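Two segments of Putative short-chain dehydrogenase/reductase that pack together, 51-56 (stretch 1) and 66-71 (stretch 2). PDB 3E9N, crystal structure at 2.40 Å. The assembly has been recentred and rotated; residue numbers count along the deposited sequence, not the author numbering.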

# COMPACT_ATOMS: atom_id res chain seq x y z
N GLU A 51 -18.10 -16.63 29.60
CA GLU A 51 -19.52 -16.33 29.52
C GLU A 51 -20.05 -16.37 28.09
O GLU A 51 -19.94 -15.41 27.34
CB GLU A 51 -19.80 -14.96 30.14
N PRO A 52 -20.67 -17.50 27.72
CA PRO A 52 -21.22 -17.69 26.37
C PRO A 52 -22.45 -16.84 26.09
O PRO A 52 -23.34 -16.71 26.91
CB PRO A 52 -21.61 -19.17 26.34
CG PRO A 52 -21.87 -19.56 27.81
CD PRO A 52 -21.17 -18.51 28.68
N ILE A 53 -22.47 -16.24 24.91
CA ILE A 53 -23.60 -15.46 24.50
C ILE A 53 -24.01 -15.94 23.12
O ILE A 53 -23.31 -15.69 22.14
CB ILE A 53 -23.26 -13.97 24.44
CG1 ILE A 53 -22.75 -13.49 25.77
CG2 ILE A 53 -24.46 -13.15 23.99
CD1 ILE A 53 -21.95 -12.26 25.64
N GLU A 54 -25.15 -16.61 23.05
CA GLU A 54 -25.71 -16.99 21.76
C GLU A 54 -26.32 -15.73 21.18
O GLU A 54 -27.07 -15.03 21.85
CB GLU A 54 -26.78 -18.06 21.90
N SER A 55 -26.00 -15.46 19.93
CA SER A 55 -26.25 -14.16 19.39
C SER A 55 -26.25 -14.25 17.90
O SER A 55 -25.45 -14.97 17.30
CB SER A 55 -25.14 -13.21 19.82
OG SER A 55 -25.46 -11.89 19.41
N ASP A 56 -27.18 -13.52 17.31
CA ASP A 56 -27.28 -13.30 15.87
C ASP A 56 -26.72 -11.88 15.82
O ASP A 56 -27.40 -10.93 16.18
CB ASP A 56 -28.77 -13.34 15.48
CG ASP A 56 -29.06 -12.80 14.07
OD1 ASP A 56 -28.21 -12.11 13.47
OD2 ASP A 56 -30.19 -13.04 13.58
N GLY A 66 -27.56 -2.99 20.27
CA GLY A 66 -26.47 -3.55 21.11
C GLY A 66 -26.78 -4.92 21.65
O GLY A 66 -27.92 -5.31 21.69
N VAL A 67 -25.76 -5.66 22.08
CA VAL A 67 -25.99 -6.96 22.68
C VAL A 67 -26.26 -6.81 24.20
O VAL A 67 -25.34 -6.53 24.95
CB VAL A 67 -24.77 -7.84 22.51
CG1 VAL A 67 -25.03 -9.17 23.10
CG2 VAL A 67 -24.39 -7.94 21.05
N ASP A 68 -27.51 -6.98 24.65
CA ASP A 68 -27.90 -6.72 26.06
C ASP A 68 -26.89 -7.21 27.10
O ASP A 68 -26.56 -6.47 28.04
CB ASP A 68 -29.28 -7.31 26.39
CG ASP A 68 -30.47 -6.45 25.86
OD1 ASP A 68 -30.40 -5.19 25.62
OD2 ASP A 68 -31.51 -7.09 25.69
N LYS A 69 -26.41 -8.44 26.94
CA LYS A 69 -25.47 -9.01 27.88
C LYS A 69 -24.06 -8.35 27.89
O LYS A 69 -23.24 -8.67 28.73
CB LYS A 69 -25.32 -10.51 27.65
CG LYS A 69 -26.44 -11.39 28.31
CD LYS A 69 -26.63 -12.73 27.51
CE LYS A 69 -27.36 -13.86 28.34
NZ LYS A 69 -26.35 -14.99 28.71
N LEU A 70 -23.83 -7.39 26.99
CA LEU A 70 -22.54 -6.69 26.99
C LEU A 70 -22.80 -5.30 27.49
O LEU A 70 -21.85 -4.52 27.70
CB LEU A 70 -21.88 -6.60 25.60
CG LEU A 70 -21.45 -7.91 24.92
CD1 LEU A 70 -20.79 -7.62 23.51
CD2 LEU A 70 -20.54 -8.72 25.81
N LYS A 71 -24.07 -4.98 27.68
CA LYS A 71 -24.40 -3.60 28.03
C LYS A 71 -23.93 -3.15 29.44
O LYS A 71 -23.68 -1.97 29.66
CB LYS A 71 -25.89 -3.34 27.88
CG LYS A 71 -26.28 -2.77 26.51
CD LYS A 71 -27.72 -3.21 26.17
CE LYS A 71 -28.14 -2.75 24.78
NZ LYS A 71 -29.63 -2.72 24.68

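Read from the strand, this contact is a small apolar one, with no hydrogen bond crossing it. Glu 51 directs its CA-to-CB bond toward stretch 2, but its side chain is modelled no further than CB and makes no contact. Pro 52 points away; its share comes through the backbone, where its O lies 3.9 Å from Lys 69 NZ.

Ile 53 turns back toward stretch 2 and supplies most of stretch 1's share of the buried surface. CD1 of Ile 53 meets Leu 70 CD2 at 3.8 Å and CG2 lies 4.1 Å from Val 67 CG1, while Lys 69 lies near both, its CD 4.2 Å from Ile 53 CG2 and its CB 4.3 Å from Ile 53 CD1. Leu 70 leaves its backbone sideways, yet its end comes within reach, and the backbone hydrogen bond from Leu 70 N to Val 67 O (2.7 Å) ties together two residues that both touch Ile 53.

Glu 54 points away, as the strand's alternation predicts. Ser 55 faces stretch 2 again, its OG a loose 4.4 Å from Val 67 CG2; that hydroxyl is hydrogen-bonded elsewhere in the structure. Asp 56, beyond reach, caps the helix that follows. The rule is economical: one inward branched side chain gathers three neighbours.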